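PDB 3ISL: purine catabolism protein pucG from Bacillus subtilis, which catalyses the pyridoxal-phosphate-dependent transamination between (S)-ureidoglycine and glyoxylate, yielding oxalurate and glycine in purine catabolism. Local coordinates for the interface of chains A and B. Coordinates in Å, arbitrary orientation; residue numbers count along the deposited sequence, not the author numbering. Chains: chain A/B, Purine catabolism protein pucG.

The interface of chains A and B. Residues chain A 76, 108, 244-249; chain B 76, 104, 107-108, 245-246, 249.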
loop_
_atom_site.group_PDB
_atom_site.type_symbol
_atom_site.label_atom_id
_atom_site.label_comp_id
_atom_site.label_asym_id
_atom_site.label_seq_id
_atom_site.Cartn_x
_atom_site.Cartn_y
_atom_site.Cartn_z
ATOM N N GLU A 76 -1.600 -11.889 -3.894
ATOM C CA GLU A 76 -0.825 -12.651 -2.953
ATOM C C GLU A 76 -1.582 -12.952 -1.641
ATOM O O GLU A 76 -1.563 -14.120 -1.155
ATOM C CB GLU A 76 0.558 -11.988 -2.706
ATOM C CG GLU A 76 1.467 -12.825 -1.743
ATOM C CD GLU A 76 2.931 -12.434 -1.817
ATOM O OE1 GLU A 76 3.700 -12.833 -0.927
ATOM O OE2 GLU A 76 3.334 -11.749 -2.778
ATOM N N TYR A 108 4.267 -20.160 -1.875
ATOM C CA TYR A 108 3.498 -20.635 -0.695
ATOM C C TYR A 108 3.447 -22.166 -0.540
ATOM O O TYR A 108 2.720 -22.703 0.287
ATOM C CB TYR A 108 2.118 -19.954 -0.578
ATOM C CG TYR A 108 2.300 -18.507 -0.168
ATOM C CD1 TYR A 108 2.527 -18.176 1.185
ATOM C CD2 TYR A 108 2.362 -17.487 -1.121
ATOM C CE1 TYR A 108 2.788 -16.872 1.584
ATOM C CE2 TYR A 108 2.589 -16.173 -0.738
ATOM C CZ TYR A 108 2.821 -15.884 0.662
ATOM O OH TYR A 108 3.035 -14.611 1.122
ATOM N N ILE A 244 -1.677 -18.637 7.904
ATOM C CA ILE A 244 -1.203 -17.970 6.683
ATOM C C ILE A 244 0.185 -17.320 6.978
ATOM O O ILE A 244 0.346 -16.616 8.017
ATOM C CB ILE A 244 -2.263 -16.940 6.231
ATOM C CG1 ILE A 244 -3.554 -17.681 5.839
ATOM C CG2 ILE A 244 -1.732 -16.009 5.160
ATOM C CD1 ILE A 244 -4.852 -16.956 6.216
ATOM N N THR A 245 1.165 -17.582 6.092
ATOM C CA THR A 245 2.588 -17.176 6.273
ATOM C C THR A 245 2.797 -15.640 6.401
ATOM O O THR A 245 3.507 -15.153 7.307
ATOM C CB THR A 245 3.487 -17.812 5.157
ATOM O OG1 THR A 245 3.285 -19.233 5.152
ATOM C CG2 THR A 245 5.002 -17.489 5.325
ATOM N N SER A 246 2.144 -14.880 5.524
ATOM C CA SER A 246 2.131 -13.425 5.671
ATOM C C SER A 246 1.137 -12.971 6.773
ATOM O O SER A 246 -0.078 -13.221 6.677
ATOM C CB SER A 246 1.808 -12.761 4.322
ATOM O OG SER A 246 1.808 -11.353 4.431
ATOM N N ASN A 247 1.663 -12.347 7.828
ATOM C CA ASN A 247 0.807 -11.642 8.777
ATOM C C ASN A 247 -0.001 -10.503 8.106
ATOM O O ASN A 247 -1.218 -10.370 8.333
ATOM C CB ASN A 247 1.633 -11.080 9.957
ATOM C CG ASN A 247 0.791 -10.177 10.873
ATOM O OD1 ASN A 247 0.074 -10.666 11.760
ATOM N ND2 ASN A 247 0.855 -8.856 10.641
ATOM N N TYR A 248 0.685 -9.686 7.282
ATOM C CA TYR A 248 0.060 -8.523 6.626
ATOM C C TYR A 248 -1.020 -8.961 5.610
ATOM O O TYR A 248 -2.094 -8.340 5.538
ATOM C CB TYR A 248 1.128 -7.650 5.954
ATOM C CG TYR A 248 0.648 -6.343 5.354
ATOM C CD1 TYR A 248 0.490 -5.194 6.160
ATOM C CD2 TYR A 248 0.352 -6.254 3.973
ATOM C CE1 TYR A 248 0.096 -3.988 5.610
ATOM C CE2 TYR A 248 -0.050 -5.057 3.386
ATOM C CZ TYR A 248 -0.186 -3.911 4.203
ATOM O OH TYR A 248 -0.590 -2.692 3.626
ATOM N N PHE A 249 -0.769 -10.055 4.887
ATOM C CA PHE A 249 -1.765 -10.628 3.938
ATOM C C PHE A 249 -2.724 -11.684 4.544
ATOM O O PHE A 249 -3.346 -12.460 3.810
ATOM C CB PHE A 249 -1.041 -11.169 2.677
ATOM C CG PHE A 249 -0.238 -10.115 1.915
ATOM C CD1 PHE A 249 -0.745 -8.813 1.724
ATOM C CD2 PHE A 249 1.018 -10.427 1.405
ATOM C CE1 PHE A 249 -0.004 -7.834 1.035
ATOM C CE2 PHE A 249 1.776 -9.460 0.705
ATOM C CZ PHE A 249 1.267 -8.158 0.543
ATOM N N GLU B 76 7.697 -6.561 7.586
ATOM C CA GLU B 76 7.567 -7.901 7.089
ATOM C C GLU B 76 8.499 -8.145 5.901
ATOM O O GLU B 76 9.165 -9.178 5.851
ATOM C CB GLU B 76 6.122 -8.246 6.734
ATOM C CG GLU B 76 5.998 -9.728 6.236
ATOM C CD GLU B 76 4.640 -10.320 6.431
ATOM O OE1 GLU B 76 4.395 -11.380 5.826
ATOM O OE2 GLU B 76 3.808 -9.743 7.172
ATOM N N ILE B 104 5.813 -12.179 12.998
ATOM C CA ILE B 104 6.401 -12.194 11.645
ATOM C C ILE B 104 7.563 -13.172 11.530
ATOM O O ILE B 104 7.642 -13.946 10.574
ATOM C CB ILE B 104 6.866 -10.763 11.170
ATOM C CG1 ILE B 104 5.655 -9.848 11.061
ATOM C CG2 ILE B 104 7.531 -10.883 9.784
ATOM C CD1 ILE B 104 5.980 -8.363 11.039
ATOM N N ARG B 107 6.387 -16.765 11.687
ATOM C CA ARG B 107 5.723 -17.085 10.414
ATOM C C ARG B 107 6.711 -17.401 9.294
ATOM O O ARG B 107 6.432 -18.205 8.435
ATOM C CB ARG B 107 4.735 -15.998 9.990
ATOM C CG ARG B 107 3.361 -16.261 10.596
ATOM C CD ARG B 107 2.272 -15.249 10.198
ATOM N NE ARG B 107 1.325 -15.123 11.312
ATOM C CZ ARG B 107 0.009 -14.937 11.193
ATOM N NH1 ARG B 107 -0.584 -14.873 10.002
ATOM N NH2 ARG B 107 -0.728 -14.820 12.289
ATOM N N TYR B 108 7.884 -16.790 9.321
ATOM C CA TYR B 108 8.862 -17.086 8.269
ATOM C C TYR B 108 9.799 -18.240 8.662
ATOM O O TYR B 108 10.782 -18.517 8.009
ATOM C CB TYR B 108 9.534 -15.802 7.786
ATOM C CG TYR B 108 8.623 -15.004 6.860
ATOM C CD1 TYR B 108 8.537 -15.333 5.517
ATOM C CD2 TYR B 108 7.810 -13.964 7.339
ATOM C CE1 TYR B 108 7.658 -14.645 4.617
ATOM C CE2 TYR B 108 6.942 -13.234 6.456
ATOM C CZ TYR B 108 6.879 -13.597 5.082
ATOM O OH TYR B 108 6.063 -12.920 4.171
ATOM N N THR B 245 9.799 -15.869 0.693
ATOM C CA THR B 245 8.413 -16.419 0.592
ATOM C C THR B 245 7.348 -15.432 -0.007
ATOM O O THR B 245 6.478 -15.831 -0.822
ATOM C CB THR B 245 7.941 -17.142 1.926
ATOM O OG1 THR B 245 8.922 -18.110 2.322
ATOM C CG2 THR B 245 6.566 -17.853 1.771
ATOM N N SER B 246 7.454 -14.150 0.338
ATOM C CA SER B 246 6.582 -13.160 -0.297
ATOM C C SER B 246 7.199 -12.483 -1.551
ATOM O O SER B 246 8.155 -11.701 -1.431
ATOM C CB SER B 246 6.120 -12.116 0.725
ATOM O OG SER B 246 5.397 -11.085 0.083
ATOM N N PHE B 249 6.963 -8.739 -1.220
ATOM C CA PHE B 249 7.900 -8.291 -0.164
ATOM C C PHE B 249 9.352 -8.765 -0.416
ATOM O O PHE B 249 10.178 -8.836 0.507
ATOM C CB PHE B 249 7.441 -8.811 1.207
ATOM C CG PHE B 249 6.199 -8.171 1.727
ATOM C CD1 PHE B 249 5.901 -6.846 1.425
ATOM C CD2 PHE B 249 5.327 -8.897 2.532
ATOM C CE1 PHE B 249 4.766 -6.252 1.901
ATOM C CE2 PHE B 249 4.164 -8.329 3.017
ATOM C CZ PHE B 249 3.877 -6.999 2.691
HETATM O O HOH W 1 2.979 -7.644 8.662
#
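Around the two-fold axis of this class-V aminotransferase homodimer, the loop of residues 244-249 from each subunit packs against helices 71-82 and 96-107 of its partner. Each loop presents a serine to a glutamate of the other chain. B:Glu76 leaves its helix with CG anti to the backbone N (chi1 -178°) and the chain extended, so that its carboxylate reaches the middle of the opposing loop. There B:Glu76 OE1 accepts a hydrogen bond from the A:Ser246 hydroxyl OG at 2.9 Å, met from above the carboxylate plane, and through its anti lone pair another from the phenol B:Tyr108 OH at 2.8 Å. B:Glu76 OE2 uses its syn lone pair for the backbone N of A:Tyr248 (3.1 Å, 161° at H) and is linked through a water to A:Asn247 ND2. Gripped at both oxygens, the carboxylate should be fixed in rotation. In the twin, B:Ser246 OG lies 2.6 Å from A:Glu76 OE1, which A:Tyr108 OH also holds. Each serine is oriented within its loop, A:Ser246 OG accepting a hydrogen bond from A:Phe249 N. Between the two carboxylates the phenylalanine rings meet tip to tip, A:Phe249 CE2 3.5 Å from B:Phe249 CE2. A:Tyr248 CD2 abuts the edge of the B:Phe249 ring. Beyond the serines, A:Thr245 CG2 and B:Thr245 CG2 touch at 3.9 Å; the former also sits over one face of B:Tyr108, offset toward the rim. At the margin, B:Arg107 bends at chi3 (-149°) and donates from NH1 to A:Ile244 O at 2.8 Å, a bent bond in the carbonyl plane but tilted out of the guanidinium plane. Reciprocal serine-glutamate bonds set between two apolar contacts thus help hold the homodimer together and probably set the register of its subunits.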